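Local coordinates for protein beta-lactamase (PDB 4EWF) that probably hydrolyses beta-lactams to substituted beta-amino acids, as a member of the class A beta-lactamase family, at residues L98-L102 and E103-Y107; G89-L92 and H93-D96; L120-L124 and V125-A129; I77-A81 and A82-P86. All blocks are in the same frame, centred on the assembly; numbering follows the deposited sequence.

Interaction 1 of 4, residues L98-L102 and E103-Y107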
# COMPACT_ATOMS: atom_id res chain seq x y z
N LEU A 98 6.94 -0.66 -26.99
CA LEU A 98 7.36 0.45 -26.15
C LEU A 98 8.50 -0.00 -25.24
O LEU A 98 8.38 -1.00 -24.54
CB LEU A 98 6.19 0.93 -25.29
CG LEU A 98 6.42 2.13 -24.37
CD1 LEU A 98 6.58 3.41 -25.17
CD2 LEU A 98 5.24 2.26 -23.42
N GLU A 99 9.60 0.73 -25.26
CA GLU A 99 10.75 0.37 -24.45
C GLU A 99 10.80 1.18 -23.16
O GLU A 99 10.92 2.40 -23.19
CB GLU A 99 12.04 0.54 -25.26
CG GLU A 99 13.26 -0.09 -24.64
CD GLU A 99 14.39 -0.27 -25.64
OE1 GLU A 99 14.14 -0.19 -26.87
OE2 GLU A 99 15.54 -0.51 -25.20
N LEU A 100 10.70 0.49 -22.03
CA LEU A 100 10.69 1.11 -20.71
C LEU A 100 11.96 0.74 -19.94
O LEU A 100 12.76 -0.07 -20.41
CB LEU A 100 9.47 0.60 -19.93
CG LEU A 100 8.15 0.91 -20.66
CD1 LEU A 100 7.12 -0.20 -20.48
CD2 LEU A 100 7.59 2.25 -20.21
N THR A 101 12.14 1.34 -18.76
CA THR A 101 13.23 0.95 -17.88
C THR A 101 12.63 0.29 -16.66
O THR A 101 11.42 0.39 -16.41
CB THR A 101 14.08 2.15 -17.41
OG1 THR A 101 13.24 3.10 -16.74
CG2 THR A 101 14.82 2.81 -18.57
N LEU A 102 13.46 -0.41 -15.90
CA LEU A 102 13.02 -1.00 -14.65
C LEU A 102 12.43 0.08 -13.74
O LEU A 102 11.41 -0.14 -13.09
CB LEU A 102 14.20 -1.70 -13.95
CG LEU A 102 13.89 -2.36 -12.60
CD1 LEU A 102 12.80 -3.40 -12.76
CD2 LEU A 102 15.14 -3.00 -11.99
N GLU A 103 13.05 1.25 -13.69
CA GLU A 103 12.51 2.32 -12.85
C GLU A 103 11.12 2.78 -13.33
O GLU A 103 10.22 3.00 -12.50
CB GLU A 103 13.49 3.50 -12.71
CG GLU A 103 12.95 4.59 -11.78
CD GLU A 103 14.03 5.52 -11.22
OE1 GLU A 103 13.83 6.07 -10.12
OE2 GLU A 103 15.07 5.69 -11.89
N ASP A 104 10.93 2.92 -14.64
CA ASP A 104 9.61 3.23 -15.17
C ASP A 104 8.57 2.23 -14.63
O ASP A 104 7.47 2.61 -14.22
CB ASP A 104 9.56 3.12 -16.71
CG ASP A 104 10.39 4.20 -17.42
OD1 ASP A 104 10.72 5.25 -16.82
OD2 ASP A 104 10.71 3.97 -18.61
N LEU A 105 8.91 0.94 -14.67
CA LEU A 105 7.97 -0.09 -14.23
C LEU A 105 7.59 0.04 -12.76
O LEU A 105 6.42 -0.13 -12.39
CB LEU A 105 8.51 -1.49 -14.52
CG LEU A 105 8.77 -1.87 -15.98
CD1 LEU A 105 9.10 -3.36 -16.05
CD2 LEU A 105 7.57 -1.55 -16.85
N VAL A 106 8.57 0.32 -11.91
CA VAL A 106 8.31 0.52 -10.49
C VAL A 106 7.39 1.72 -10.32
O VAL A 106 6.40 1.67 -9.59
CB VAL A 106 9.63 0.73 -9.69
CG1 VAL A 106 9.33 1.08 -8.22
CG2 VAL A 106 10.48 -0.52 -9.78
N TYR A 107 7.71 2.81 -11.03
CA TYR A 107 6.91 4.02 -10.93
C TYR A 107 5.45 3.82 -11.34
O TYR A 107 4.54 4.23 -10.61
CB TYR A 107 7.52 5.19 -11.74
CG TYR A 107 6.54 6.32 -11.83
CD1 TYR A 107 6.32 7.16 -10.74
CD2 TYR A 107 5.78 6.53 -12.98
CE1 TYR A 107 5.39 8.17 -10.79
CE2 TYR A 107 4.85 7.54 -13.04
CZ TYR A 107 4.66 8.35 -11.95
OH TYR A 107 3.74 9.36 -12.00

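Interaction 2 of 4, residues G89-L92 and H93-D96. With SO4 (sulfate ion), chain F.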
# COMPACT_ATOMS: atom_id res chain seq x y z
N GLY A 89 -3.99 0.83 -14.84
CA GLY A 89 -2.74 0.98 -15.56
C GLY A 89 -2.91 1.71 -16.87
O GLY A 89 -4.03 2.05 -17.29
N VAL A 90 -1.79 1.96 -17.53
CA VAL A 90 -1.79 2.66 -18.79
C VAL A 90 -1.11 1.82 -19.89
O VAL A 90 -1.44 1.92 -21.10
CB VAL A 90 -1.15 4.06 -18.59
CG1 VAL A 90 0.36 3.98 -18.45
CG2 VAL A 90 -1.56 4.98 -19.69
N LEU A 91 -0.18 0.96 -19.49
CA LEU A 91 0.57 0.16 -20.47
C LEU A 91 -0.32 -0.70 -21.34
O LEU A 91 -0.01 -0.93 -22.51
CB LEU A 91 1.63 -0.71 -19.78
CG LEU A 91 2.76 0.06 -19.08
CD1 LEU A 91 3.77 -0.90 -18.44
CD2 LEU A 91 3.46 1.00 -20.06
N LEU A 92 -1.43 -1.18 -20.78
CA LEU A 92 -2.31 -2.02 -21.58
C LEU A 92 -2.79 -1.37 -22.84
O LEU A 92 -3.20 -2.07 -23.75
CB LEU A 92 -3.50 -2.58 -20.79
CG LEU A 92 -4.43 -1.83 -19.82
CD1 LEU A 92 -4.32 -0.31 -19.77
CD2 LEU A 92 -5.87 -2.32 -20.00
N HIS A 93 -2.75 -0.04 -22.92
CA HIS A 93 -3.25 0.65 -24.11
C HIS A 93 -2.15 1.34 -24.92
O HIS A 93 -2.43 2.00 -25.91
CB HIS A 93 -4.30 1.69 -23.73
CG HIS A 93 -5.52 1.11 -23.09
ND1 HIS A 93 -6.30 0.15 -23.71
CD2 HIS A 93 -6.10 1.35 -21.89
CE1 HIS A 93 -7.29 -0.18 -22.91
NE2 HIS A 93 -7.21 0.54 -21.80
N LEU A 94 -0.90 1.19 -24.50
CA LEU A 94 0.22 1.82 -25.21
C LEU A 94 0.78 0.84 -26.22
O LEU A 94 0.56 -0.36 -26.12
CB LEU A 94 1.30 2.26 -24.22
CG LEU A 94 0.86 3.32 -23.21
CD1 LEU A 94 2.07 3.77 -22.38
CD2 LEU A 94 0.22 4.53 -23.90
N HIS A 95 1.54 1.34 -27.19
CA HIS A 95 1.92 0.51 -28.34
C HIS A 95 2.87 -0.66 -28.03
O HIS A 95 3.83 -0.50 -27.27
CB HIS A 95 2.49 1.38 -29.47
CG HIS A 95 3.91 1.81 -29.25
ND1 HIS A 95 4.24 2.96 -28.55
CD2 HIS A 95 5.08 1.28 -29.67
CE1 HIS A 95 5.55 3.10 -28.54
NE2 HIS A 95 6.08 2.09 -29.22
N ASP A 96 2.60 -1.82 -28.62
CA ASP A 96 3.50 -2.97 -28.53
C ASP A 96 4.89 -2.56 -28.98
O ASP A 96 5.05 -2.00 -30.06
CB ASP A 96 3.00 -4.12 -29.43
CG ASP A 96 1.68 -4.72 -28.96
OD1 ASP A 96 1.38 -4.65 -27.75
OD2 ASP A 96 0.93 -5.26 -29.81
S SO4 F . -6.32 -1.14 -27.06
O1 SO4 F . -5.78 -2.49 -27.24
O2 SO4 F . -5.71 -0.53 -25.88
O3 SO4 F . -6.02 -0.31 -28.22
O4 SO4 F . -7.77 -1.22 -26.86

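Interaction 3 of 4, residues L120-L124 and V125-A129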
# COMPACT_ATOMS: atom_id res chain seq x y z
N LEU A 120 5.08 -7.62 -15.11
CA LEU A 120 6.43 -7.61 -15.67
C LEU A 120 7.50 -7.70 -14.56
O LEU A 120 8.48 -8.44 -14.69
CB LEU A 120 6.64 -6.36 -16.53
CG LEU A 120 5.95 -6.37 -17.91
CD1 LEU A 120 6.05 -4.99 -18.56
CD2 LEU A 120 6.57 -7.44 -18.83
N LEU A 121 7.31 -6.95 -13.47
CA LEU A 121 8.20 -7.02 -12.31
C LEU A 121 8.14 -8.39 -11.62
O LEU A 121 9.15 -8.90 -11.14
CB LEU A 121 7.85 -5.91 -11.31
CG LEU A 121 8.05 -4.47 -11.79
CD1 LEU A 121 7.58 -3.48 -10.73
CD2 LEU A 121 9.50 -4.23 -12.13
N ILE A 122 6.94 -8.96 -11.54
CA ILE A 122 6.78 -10.30 -10.99
C ILE A 122 7.55 -11.31 -11.83
O ILE A 122 8.22 -12.21 -11.29
CB ILE A 122 5.30 -10.69 -10.89
CG1 ILE A 122 4.60 -9.80 -9.86
CG2 ILE A 122 5.15 -12.17 -10.51
CD1 ILE A 122 3.14 -10.16 -9.66
N ASP A 123 7.51 -11.16 -13.15
CA ASP A 123 8.29 -12.04 -14.02
C ASP A 123 9.80 -11.87 -13.81
O ASP A 123 10.57 -12.82 -13.94
CB ASP A 123 7.98 -11.79 -15.49
CG ASP A 123 6.65 -12.41 -15.93
OD1 ASP A 123 6.13 -13.29 -15.21
OD2 ASP A 123 6.15 -12.01 -17.01
N LEU A 124 10.23 -10.65 -13.54
CA LEU A 124 11.66 -10.39 -13.45
C LEU A 124 12.24 -10.96 -12.16
O LEU A 124 13.30 -11.57 -12.15
CB LEU A 124 11.92 -8.89 -13.49
CG LEU A 124 11.78 -8.22 -14.84
CD1 LEU A 124 11.95 -6.73 -14.65
CD2 LEU A 124 12.81 -8.77 -15.83
N VAL A 125 11.53 -10.75 -11.06
CA VAL A 125 12.04 -11.09 -9.75
C VAL A 125 11.51 -12.45 -9.26
O VAL A 125 12.18 -13.16 -8.51
CB VAL A 125 11.73 -9.94 -8.76
CG1 VAL A 125 10.40 -10.18 -8.03
CG2 VAL A 125 12.87 -9.75 -7.81
N GLY A 126 10.34 -12.83 -9.74
CA GLY A 126 9.75 -14.11 -9.37
C GLY A 126 8.96 -14.07 -8.06
O GLY A 126 9.28 -13.28 -7.16
N LEU A 127 7.92 -14.90 -7.96
CA LEU A 127 7.06 -14.89 -6.78
C LEU A 127 7.83 -15.20 -5.50
O LEU A 127 7.57 -14.63 -4.44
CB LEU A 127 5.92 -15.89 -6.94
CG LEU A 127 4.88 -15.63 -8.04
CD1 LEU A 127 3.95 -16.83 -8.17
CD2 LEU A 127 4.10 -14.38 -7.73
N ASP A 128 8.77 -16.13 -5.60
CA ASP A 128 9.50 -16.58 -4.42
C ASP A 128 10.25 -15.44 -3.77
O ASP A 128 10.29 -15.34 -2.53
CB ASP A 128 10.44 -17.73 -4.77
CG ASP A 128 9.71 -19.05 -4.91
OD1 ASP A 128 9.32 -19.40 -6.04
OD2 ASP A 128 9.53 -19.74 -3.88
N ALA A 129 10.84 -14.58 -4.59
CA ALA A 129 11.60 -13.44 -4.08
C ALA A 129 10.69 -12.47 -3.32
O ALA A 129 11.10 -11.88 -2.32
CB ALA A 129 12.34 -12.73 -5.20

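Interaction 4 of 4, residues I77-A81 and A82-P86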
# COMPACT_ATOMS: atom_id res chain seq x y z
N ILE A 77 13.21 -2.94 -20.40
CA ILE A 77 12.17 -3.96 -20.58
C ILE A 77 11.26 -3.49 -21.70
O ILE A 77 10.81 -2.34 -21.70
CB ILE A 77 11.31 -4.16 -19.30
CG1 ILE A 77 12.15 -4.69 -18.15
CG2 ILE A 77 10.13 -5.11 -19.57
CD1 ILE A 77 12.91 -3.63 -17.40
N VAL A 78 10.98 -4.37 -22.66
CA VAL A 78 10.12 -4.02 -23.79
C VAL A 78 8.68 -4.48 -23.54
O VAL A 78 8.44 -5.63 -23.12
CB VAL A 78 10.64 -4.64 -25.10
CG1 VAL A 78 9.68 -4.34 -26.27
CG2 VAL A 78 12.04 -4.15 -25.42
N LEU A 79 7.73 -3.59 -23.80
CA LEU A 79 6.31 -3.91 -23.68
C LEU A 79 5.85 -4.82 -24.82
O LEU A 79 5.98 -4.48 -26.00
CB LEU A 79 5.48 -2.62 -23.69
CG LEU A 79 3.96 -2.83 -23.60
CD1 LEU A 79 3.58 -3.41 -22.24
CD2 LEU A 79 3.24 -1.53 -23.83
N ARG A 80 5.30 -5.98 -24.46
CA ARG A 80 4.82 -6.93 -25.46
C ARG A 80 3.33 -7.19 -25.25
O ARG A 80 2.83 -7.16 -24.13
CB ARG A 80 5.59 -8.25 -25.36
CG ARG A 80 6.73 -8.41 -26.36
CD ARG A 80 7.69 -7.26 -26.31
NE ARG A 80 9.08 -7.67 -26.53
CZ ARG A 80 9.78 -7.45 -27.64
NH1 ARG A 80 9.23 -6.82 -28.67
NH2 ARG A 80 11.05 -7.84 -27.71
N ALA A 81 2.64 -7.47 -26.35
CA ALA A 81 1.21 -7.77 -26.33
C ALA A 81 0.85 -8.85 -25.31
O ALA A 81 -0.10 -8.70 -24.56
CB ALA A 81 0.74 -8.17 -27.71
N ALA A 82 1.61 -9.94 -25.28
CA ALA A 82 1.40 -10.99 -24.27
C ALA A 82 1.43 -10.54 -22.79
O ALA A 82 0.81 -11.18 -21.93
CB ALA A 82 2.39 -12.14 -24.50
N ASP A 83 2.15 -9.46 -22.48
CA ASP A 83 2.29 -8.98 -21.09
C ASP A 83 1.12 -8.13 -20.62
O ASP A 83 0.96 -7.89 -19.42
CB ASP A 83 3.55 -8.12 -20.95
CG ASP A 83 4.79 -8.81 -21.49
OD1 ASP A 83 4.99 -9.99 -21.16
OD2 ASP A 83 5.56 -8.15 -22.24
N LYS A 84 0.31 -7.64 -21.55
CA LYS A 84 -0.69 -6.63 -21.21
C LYS A 84 -1.78 -7.23 -20.32
O LYS A 84 -2.43 -8.20 -20.70
CB LYS A 84 -1.29 -6.02 -22.49
CG LYS A 84 -0.28 -5.16 -23.28
CD LYS A 84 -0.88 -4.54 -24.56
CE LYS A 84 -0.01 -3.38 -25.06
NZ LYS A 84 -0.30 -3.00 -26.48
N ALA A 85 -1.98 -6.63 -19.14
CA ALA A 85 -2.95 -7.13 -18.17
C ALA A 85 -4.20 -6.26 -18.14
O ALA A 85 -4.13 -5.07 -18.39
CB ALA A 85 -2.31 -7.12 -16.76
N PRO A 86 -5.36 -6.85 -17.81
CA PRO A 86 -6.54 -6.00 -17.65
C PRO A 86 -6.50 -5.22 -16.35
O PRO A 86 -5.69 -5.54 -15.48
CB PRO A 86 -7.72 -7.00 -17.63
CG PRO A 86 -7.11 -8.36 -17.49
CD PRO A 86 -5.62 -8.24 -17.40
O HOH W 1 8.62 -8.23 -21.92

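Interaction 1 of 4, residues L98-L102 and E103-Y107
Thr101 and Asp104 reach across to one another at the start of helix 102-111, their side chains meeting at a slant. Thr101 holds OG1 between its own backbone N and carbonyl carbon (chi1 57°), which turns the hydroxyl toward the first turn of the helix. There OG1 accepts the amide of Asp104, with N 3.1 Å from OG1 and the bond nearly straight at 165°. Asp104 returns the favour: its carboxylate folds back over the cap so that OD2 lies 3.0 Å from Thr101 N, and the amide comes in from above the carboxylate plane, 51° out of it. These two reciprocal bonds make a capping box with Thr101 as N-cap, closing the point where strand 99-101 ends and the helix sets off roughly crosswise to it. The regular helical ladder follows at once, Leu105 N bonding Thr101 O and Val106 N bonding Leu102 O, both at 3.1 Å.

On another side of the turn, Leu100 and Leu105 stand at about a right angle, with Leu100 CD1 against Leu105 CD2 at 3.9 Å. Leu100 also lies beside the capping carboxylate, CD2 being 3.9 Å from Asp104 OD2. Leu102 packs on Leu121 and Leu124 of helix 115-125 and on Val62 of helix 55-67, while Val106 packs on Met59 and Tyr63.

Interaction 2 of 4, residues G89-L92 and H93-D96
The amide of His93 donates to the carbonyl of Val90, with His93 N 3.0 Å from Val90 O and an N-H...O angle of 162°. One residue further on, Leu94 N bonds Leu91 O at the same length, and the two successive three-residue steps define a short 3-10 turn in the loop between strands 76-78 and 99-101.

Leu92 and His93 lie alongside each other and point the same way, with Leu92 CD2 over one face of the imidazole, 4.0 Å from the ring centroid, in a CH-pi contact. Leu92 CG stands between its own backbone N and carbonyl carbon (chi1 45°), and chi2 is nearly eclipsed at 10°; this uncommon shape lays both methyls along the ring, but it presses CD1 too close to His93 CD2, and the modelled leucine shape, together with the contacts that rest on it, is doubtful in detail. At the edge of the ring lies a sulfate, probably from the crystallisation liquor, toward which ND1 points; the modelled separation is too short for its length to be trusted.

Leu94 lies against the turn, CG 3.4 Å from Val90 O. Asp114 OD1 accepts the amides of both Val90 and Leu91, fixing the entry to the turn, and Leu91 packs on Leu79 and Leu98. Leu91 CD2 and Leu94 CD1 meet at 3.9 Å.

Interaction 3 of 4, residues L120-L124 and V125-A129
Ile122 and Gly126 share the shorter of two backbone hydrogen bonds that finish helix 115-125. Gly126 N lies 2.7 Å from Ile122 O, but the bond is bent, with an N-H...O angle of 138°. The preceding bond, from Val125 N to Leu121 O, is straighter and measures 3.0 Å. Gly126 is the first residue outside helical angles, with a positive phi of 85°, and it also occupies the N-cap position of helix 127-136, joining the two helices by a single residue.

Apolar contact spans the junction. Ile122 carries CG2 anti to its backbone N, which places this methyl against Leu127 CD2, 3.7 Å off; the two side chains slant across each other. Both also rest on Leu144. Val125 turns CG1 back over the preceding turn, 3.6 Å from Leu121 O, and packs with Ile122 on Leu58 of helix 55-67.

The charged group of the segment looks outward: Asp123 forms a salt bridge with Lys147. Across the joint itself only backbone polar groups bond, and the side-chain contact is apolar, Ile122 on Leu127. The positive phi at the break between the helices suits glycine, since a beta carbon there would be jammed against Val125 O.

Interaction 4 of 4, residues I77-A81 and A82-P86
Asp83 folds its carboxylate back to Arg80, placing OD2 3.1 Å from Arg80 N in a weak, bent hydrogen bond of 134°. The same oxygen lies 3.1 Å from Arg80 CB, so the contact is close as well as polar. The aspartate keeps CG beside its own backbone N (chi1 -51°), which sends the carboxylate back along the chain. A water donates to Asp83 OD2 and also to Val78 O, the latter at 2.9 Å, and so links the carboxylate to the end of strand 76-78.

In the backbone, two bonds wind residues 80-84 into a short 3-10 turn that leads off the small two-stranded sheet. Asp83 N meets Arg80 O at 2.9 Å and Lys84 N meets Ala81 O at 3.2 Å.

Lys84 runs extended past the turn, its CE 3.9 Å from Leu79 CD2, the two side chains crossing at about a right angle. Further out, Lys84 NZ forms a salt bridge with Asp96 OD1 and a hydrogen bond with Leu94 O, while Leu120 of helix 115-125 packs against Asp83.

Along the chain the order is interaction 4, interaction 2, interaction 1 and interaction 3, all in series, none nesting or crossing, and each closing only a local turn. Interaction 4 turns the chain off strand 76-78, and interaction 2 turns it again before strand 99-101; Lys84 ties these two turns together through Asp96 and Leu94. Interaction 1 begins on strand 99-101, the antiparallel partner of 76-78, where Leu98 and Leu100 pair with Leu79 and Ile77, and leads into helix 102-111. Interaction 3 ends helix 115-125, whose Leu120, Leu121 and Leu124 pack on Leu102 and Leu105. Leu91 of interaction 2 joins the same apolar cluster through Leu98, Leu100 and Leu105.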